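PDB 4RU0: putative branched-chain amino acid ABC transporter, periplasmic branched-chain amino acid-binding protein, which probably captures branched-chain amino acids or related small solutes in the periplasm and hands them to a membrane-bound ABC importer. Local coordinates for residues A161-N166 with L287-Y292; A225-I230 with D236-R241. All coordinates share one frame; numbering follows the deposited sequence.

Interaction 1 of 2, residues A161-N166 with L287-Y292; sequences ASTLVN and LALTPY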
loop_
_atom_site.group_PDB
_atom_site.type_symbol
_atom_site.label_atom_id
_atom_site.label_comp_id
_atom_site.label_asym_id
_atom_site.label_seq_id
_atom_site.Cartn_x
_atom_site.Cartn_y
_atom_site.Cartn_z
ATOM N N ALA A 161 -10.505 2.973 -5.644
ATOM C CA ALA A 161 -11.477 3.605 -6.522
ATOM C C ALA A 161 -12.706 4.012 -5.726
ATOM O O ALA A 161 -13.167 5.149 -5.827
ATOM C CB ALA A 161 -11.861 2.672 -7.660
ATOM N N SER A 162 -13.219 3.087 -4.919
ATOM C CA SER A 162 -14.397 3.370 -4.107
ATOM C C SER A 162 -14.169 4.531 -3.138
ATOM O O SER A 162 -14.998 5.429 -3.055
ATOM C CB SER A 162 -14.827 2.127 -3.335
ATOM O OG SER A 162 -16.056 2.354 -2.662
ATOM N N THR A 163 -13.051 4.514 -2.414
ATOM C CA THR A 163 -12.734 5.603 -1.485
ATOM C C THR A 163 -12.565 6.931 -2.222
ATOM O O THR A 163 -12.973 7.981 -1.722
ATOM C CB THR A 163 -11.451 5.331 -0.671
ATOM O OG1 THR A 163 -10.311 5.365 -1.534
ATOM C CG2 THR A 163 -11.520 3.989 0.005
ATOM N N LEU A 164 -11.956 6.881 -3.404
ATOM C CA LEU A 164 -11.809 8.066 -4.242
ATOM C C LEU A 164 -13.185 8.663 -4.528
ATOM O O LEU A 164 -13.401 9.858 -4.335
ATOM C CB LEU A 164 -11.082 7.723 -5.552
ATOM C CG LEU A 164 -10.778 8.817 -6.598
ATOM C CD1 LEU A 164 -11.900 8.955 -7.624
ATOM C CD2 LEU A 164 -10.473 10.163 -5.926
ATOM N N VAL A 165 -14.115 7.822 -4.966
ATOM C CA VAL A 165 -15.472 8.262 -5.273
ATOM C C VAL A 165 -16.204 8.736 -4.013
ATOM O O VAL A 165 -16.924 9.735 -4.034
ATOM C CB VAL A 165 -16.272 7.135 -5.964
ATOM C CG1 VAL A 165 -17.762 7.428 -5.937
ATOM C CG2 VAL A 165 -15.783 6.938 -7.399
ATOM N N ASN A 166 -15.995 8.036 -2.906
ATOM C CA ASN A 166 -16.657 8.397 -1.660
ATOM C C ASN A 166 -16.184 9.743 -1.122
ATOM O O ASN A 166 -16.956 10.475 -0.495
ATOM C CB ASN A 166 -16.453 7.310 -0.611
ATOM C CG ASN A 166 -17.222 6.055 -0.933
ATOM O OD1 ASN A 166 -18.067 6.057 -1.828
ATOM N ND2 ASN A 166 -16.941 4.971 -0.208
ATOM N N LEU A 287 -3.865 17.250 -4.368
ATOM C CA LEU A 287 -4.366 16.267 -3.409
ATOM C C LEU A 287 -3.804 14.874 -3.698
ATOM O O LEU A 287 -3.457 14.558 -4.842
ATOM C CB LEU A 287 -5.892 16.214 -3.432
ATOM C CG LEU A 287 -6.633 17.528 -3.187
ATOM C CD1 LEU A 287 -8.136 17.296 -3.111
ATOM C CD2 LEU A 287 -6.120 18.188 -1.926
ATOM N N ALA A 288 -3.727 14.037 -2.667
ATOM C CA ALA A 288 -3.314 12.649 -2.856
ATOM C C ALA A 288 -3.926 11.740 -1.799
ATOM O O ALA A 288 -4.122 12.152 -0.656
ATOM C CB ALA A 288 -1.800 12.538 -2.835
ATOM N N LEU A 289 -4.239 10.508 -2.194
ATOM C CA LEU A 289 -4.725 9.499 -1.259
ATOM C C LEU A 289 -3.545 8.792 -0.597
ATOM O O LEU A 289 -2.486 8.638 -1.205
ATOM C CB LEU A 289 -5.620 8.481 -1.977
ATOM C CG LEU A 289 -6.894 9.007 -2.639
ATOM C CD1 LEU A 289 -7.463 7.979 -3.613
ATOM C CD2 LEU A 289 -7.930 9.372 -1.599
ATOM N N THR A 290 -3.725 8.357 0.644
ATOM C CA THR A 290 -2.675 7.611 1.335
ATOM C C THR A 290 -3.247 6.681 2.398
ATOM O O THR A 290 -4.207 7.034 3.086
ATOM C CB THR A 290 -1.648 8.553 2.002
ATOM O OG1 THR A 290 -0.660 7.780 2.694
ATOM C CG2 THR A 290 -2.330 9.481 2.993
ATOM N N PRO A 291 -2.669 5.478 2.521
ATOM C CA PRO A 291 -3.004 4.571 3.616
ATOM C C PRO A 291 -2.020 4.722 4.774
ATOM O O PRO A 291 -2.200 4.101 5.823
ATOM C CB PRO A 291 -2.889 3.194 2.967
ATOM C CG PRO A 291 -1.774 3.369 1.997
ATOM C CD PRO A 291 -1.827 4.814 1.512
ATOM N N TYR A 292 -0.979 5.509 4.558
ATOM C CA TYR A 292 0.000 5.815 5.587
ATOM C C TYR A 292 0.514 7.255 5.503
ATOM O O TYR A 292 1.598 7.491 5.003
ATOM C CB TYR A 292 1.163 4.823 5.547
ATOM C CG TYR A 292 1.446 4.233 4.189
ATOM C CD1 TYR A 292 2.009 4.992 3.197
ATOM C CD2 TYR A 292 1.163 2.911 3.911
ATOM C CE1 TYR A 292 2.283 4.465 1.965
ATOM C CE2 TYR A 292 1.424 2.380 2.680
ATOM C CZ TYR A 292 1.986 3.165 1.708
ATOM O OH TYR A 292 2.254 2.656 0.470
#
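Leu-289 reaches out of strand 287-290 and lays its CD1 methyl against the side of Leu-164 on helix 157-172, with Leu-289 CD1 4.1 Å from Leu-164 CB. Leu-289 CD1 also lies 4.4 Å from Leu-164 CD2 and, toward the neighbouring helix position, 4.4 Å from Thr-163 OG1. One strand methyl is thus shared by two consecutive helix residues. The side chain of Leu-289 stands with CG anti to its carbonyl carbon (chi1 -61°), which carries the branch off the strand and over to the helix. Leu-164 leaves its helix at a slant to the strand, so that the strand methyl meets both its CB and the end of one branch. Phe-239, from strand 237-241, completes the apolar cluster. The hydroxyl of Thr-163 hydrogen-bonds to the carbonyl O of Glu-160 in its own helix; its approach to Leu-289 is van der Waals packing. Away from the strand, Ser-162 OG and Asn-166 ND2 hydrogen-bond to backbone atoms of Asp-417 and Ala-415, tying the helix to the end of strand 407-415 and the residues just after it. Past Leu-289 the strand ends in an ST turn: the N-H of Tyr-292 hydrogen-bonds to OG1 of Thr-290, with 3.0 Å from Tyr-292 N to Thr-290 OG1 and an angle of 141° at the hydrogen. The backbones stay well apart, with 7.8 Å between CA of Leu-164 and CA of Leu-289, as expected of a helix layered on a sheet in an alpha/beta domain. Joined by buried methyl and methylene groups without a hydrogen bond between them, helix and strand are held by shape and burial, a chemistry that imposes little directional constraint.

Interaction 2 of 2, residues A225-I230 with D236-R241; sequences AQWRQI and DWVFLR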
loop_
_atom_site.group_PDB
_atom_site.type_symbol
_atom_site.label_atom_id
_atom_site.label_comp_id
_atom_site.label_asym_id
_atom_site.label_seq_id
_atom_site.Cartn_x
_atom_site.Cartn_y
_atom_site.Cartn_z
ATOM N N ALA A 225 -1.875 16.066 -25.284
ATOM C CA ALA A 225 -3.158 15.632 -25.828
ATOM C C ALA A 225 -4.130 15.353 -24.691
ATOM O O ALA A 225 -5.283 15.789 -24.726
ATOM C CB ALA A 225 -2.983 14.406 -26.701
ATOM N N GLN A 226 -3.644 14.639 -23.683
ATOM C CA GLN A 226 -4.440 14.300 -22.516
ATOM C C GLN A 226 -5.003 15.544 -21.827
ATOM O O GLN A 226 -6.212 15.640 -21.581
ATOM C CB GLN A 226 -3.605 13.479 -21.523
ATOM C CG GLN A 226 -3.304 12.044 -21.971
ATOM C CD GLN A 226 -2.170 11.945 -22.976
ATOM O OE1 GLN A 226 -1.616 12.955 -23.421
ATOM N NE2 GLN A 226 -1.814 10.721 -23.334
ATOM N N TRP A 227 -4.140 16.512 -21.534
ATOM C CA TRP A 227 -4.587 17.689 -20.794
ATOM C C TRP A 227 -5.319 18.692 -21.684
ATOM O O TRP A 227 -6.046 19.550 -21.186
ATOM C CB TRP A 227 -3.403 18.338 -20.080
ATOM C CG TRP A 227 -3.002 17.503 -18.911
ATOM C CD1 TRP A 227 -1.981 16.591 -18.855
ATOM C CD2 TRP A 227 -3.663 17.443 -17.646
ATOM N NE1 TRP A 227 -1.952 15.989 -17.621
ATOM C CE2 TRP A 227 -2.974 16.493 -16.859
ATOM C CE3 TRP A 227 -4.764 18.108 -17.095
ATOM C CZ2 TRP A 227 -3.352 16.194 -15.551
ATOM C CZ3 TRP A 227 -5.139 17.808 -15.796
ATOM C CH2 TRP A 227 -4.433 16.860 -15.038
ATOM N N ARG A 228 -5.148 18.567 -22.997
ATOM C CA ARG A 228 -5.969 19.317 -23.945
ATOM C C ARG A 228 -7.391 18.768 -23.895
ATOM O O ARG A 228 -8.365 19.511 -23.921
ATOM C CB ARG A 228 -5.389 19.223 -25.363
ATOM C CG ARG A 228 -6.246 19.829 -26.440
ATOM C CD ARG A 228 -5.498 19.892 -27.776
ATOM N NE ARG A 228 -5.309 18.568 -28.368
ATOM C CZ ARG A 228 -4.142 17.931 -28.460
ATOM N NH1 ARG A 228 -3.026 18.491 -28.003
ATOM N NH2 ARG A 228 -4.090 16.731 -29.027
ATOM N N GLN A 229 -7.499 17.450 -23.804
ATOM C CA GLN A 229 -8.796 16.815 -23.670
ATOM C C GLN A 229 -9.471 17.229 -22.360
ATOM O O GLN A 229 -10.663 17.542 -22.334
ATOM C CB GLN A 229 -8.658 15.302 -23.733
ATOM C CG GLN A 229 -9.959 14.563 -23.477
ATOM C CD GLN A 229 -9.800 13.062 -23.604
ATOM O OE1 GLN A 229 -8.819 12.581 -24.169
ATOM N NE2 GLN A 229 -10.758 12.313 -23.064
ATOM N N ILE A 230 -8.694 17.239 -21.282
ATOM C CA ILE A 230 -9.209 17.572 -19.963
ATOM C C ILE A 230 -9.671 19.025 -19.894
ATOM O O ILE A 230 -10.696 19.321 -19.278
ATOM C CB ILE A 230 -8.148 17.289 -18.877
ATOM C CG1 ILE A 230 -8.036 15.779 -18.649
ATOM C CG2 ILE A 230 -8.485 17.999 -17.575
ATOM C CD1 ILE A 230 -6.793 15.355 -17.887
ATOM N N ASP A 236 -14.892 17.802 -13.186
ATOM C CA ASP A 236 -14.907 18.357 -11.836
ATOM C C ASP A 236 -13.716 17.858 -11.035
ATOM O O ASP A 236 -13.210 18.562 -10.171
ATOM C CB ASP A 236 -16.212 17.994 -11.120
ATOM C CG ASP A 236 -17.444 18.452 -11.891
ATOM O OD1 ASP A 236 -17.989 17.655 -12.689
ATOM O OD2 ASP A 236 -17.866 19.612 -11.704
ATOM N N TRP A 237 -13.268 16.641 -11.330
ATOM C CA TRP A 237 -12.124 16.050 -10.633
ATOM C C TRP A 237 -11.240 15.234 -11.572
ATOM O O TRP A 237 -11.725 14.645 -12.541
ATOM C CB TRP A 237 -12.598 15.160 -9.481
ATOM C CG TRP A 237 -13.341 15.911 -8.426
ATOM C CD1 TRP A 237 -14.685 16.134 -8.377
ATOM C CD2 TRP A 237 -12.785 16.544 -7.267
ATOM N NE1 TRP A 237 -15.004 16.870 -7.261
ATOM C CE2 TRP A 237 -13.858 17.137 -6.563
ATOM C CE3 TRP A 237 -11.488 16.672 -6.757
ATOM C CZ2 TRP A 237 -13.673 17.842 -5.370
ATOM C CZ3 TRP A 237 -11.302 17.379 -5.568
ATOM C CH2 TRP A 237 -12.391 17.953 -4.889
ATOM N N VAL A 238 -9.943 15.205 -11.282
ATOM C CA VAL A 238 -9.045 14.277 -11.956
ATOM C C VAL A 238 -8.445 13.286 -10.961
ATOM O O VAL A 238 -7.809 13.670 -9.974
ATOM C CB VAL A 238 -7.904 15.005 -12.697
ATOM C CG1 VAL A 238 -6.882 13.995 -13.221
ATOM C CG2 VAL A 238 -8.463 15.835 -13.846
ATOM N N PHE A 239 -8.692 12.009 -11.220
ATOM C CA PHE A 239 -8.092 10.909 -10.484
ATOM C C PHE A 239 -6.759 10.587 -11.167
ATOM O O PHE A 239 -6.736 10.010 -12.254
ATOM C CB PHE A 239 -9.035 9.702 -10.483
ATOM C CG PHE A 239 -8.636 8.592 -9.539
ATOM C CD1 PHE A 239 -7.655 8.782 -8.573
ATOM C CD2 PHE A 239 -9.253 7.353 -9.624
ATOM C CE1 PHE A 239 -7.295 7.749 -7.707
ATOM C CE2 PHE A 239 -8.901 6.320 -8.762
ATOM C CZ PHE A 239 -7.917 6.522 -7.799
ATOM N N LEU A 240 -5.653 10.979 -10.543
ATOM C CA LEU A 240 -4.352 10.864 -11.186
ATOM C C LEU A 240 -3.666 9.553 -10.833
ATOM O O LEU A 240 -3.150 9.390 -9.728
ATOM C CB LEU A 240 -3.456 12.037 -10.797
ATOM C CG LEU A 240 -2.123 12.077 -11.535
ATOM C CD1 LEU A 240 -2.363 12.244 -13.023
ATOM C CD2 LEU A 240 -1.219 13.179 -10.996
ATOM N N ARG A 241 -3.579 8.657 -11.797
ATOM C CA ARG A 241 -3.036 7.337 -11.560
ATOM C C ARG A 241 -1.876 7.146 -12.501
ATOM O O ARG A 241 -1.829 6.265 -13.303
ATOM C CB ARG A 241 -4.100 6.277 -11.776
ATOM C CG ARG A 241 -5.341 6.472 -10.931
ATOM C CD ARG A 241 -6.129 5.196 -10.748
ATOM N NE ARG A 241 -5.366 4.300 -9.930
ATOM C CZ ARG A 241 -4.891 3.133 -10.318
ATOM N NH1 ARG A 241 -4.168 2.431 -9.482
ATOM N NH2 ARG A 241 -5.141 2.675 -11.511
#
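Val-238 pushes both its methyls toward helix 224-233, each meeting a different residue. Val-238 CG1 comes obliquely to the benzo part of the indole, 4.2 Å from Trp-227 CH2, while Val-238 CG2 packs 4.3 Å from Ile-230 CG2. With CG1 anti to the backbone N (chi1 172°), the two branches diverge, CG1 to Trp-227 and CG2 to Ile-230. The two helix residues also brace each other: Ile-230 CD1 lies 3.5 Å above one face of the Trp-227 indole, offset toward its rim. Trp-227 NE1 hydrogen-bonds to OE1 of Gln-223, which fixes the polar edge of the ring while its hydrocarbon end stays in the core. Leu-240 only approaches this group; it packs with Trp-227 against helix 246-256. The outer side of the helix is much looser. Ala-225 and Arg-228 are exposed and stand far from the strand, and the guanidinium of Arg-228 folds back over CA of Ala-225. Trp-237 and Phe-239 point to the other face of the sheet, onto helix 157-172, while Arg-241 at the strand end forms a salt bridge with Asp-267 and a cation-pi contact with Tyr-192, a ligand-pocket residue. Strand 210-216, helix 224-233 and strand 237-241, parallel to the first and one strand removed from it, form a beta-alpha-beta crossover of the kind that builds the lobes of periplasmic binding proteins.

Interactions 1 and 2 serve the same sheet from its two faces: helix 157-172 lies on one, helix 224-233 on the other, and strand 237-241 takes part in both layers. Phe-239 joins them, its CG 3.6 Å from CG of Leu-164, and Trp-237 adds a second link, its CZ3 4.0 Å from CD1 of Leu-287. Both contacts are buried and apolar, but the centre of interaction 1 lies about 12 Å from the chain centre and that of interaction 2 about 24 Å. The first uses leucines and a threonine between elements distant in sequence; the second sets an indole into a local crossover whose helix is partly exposed.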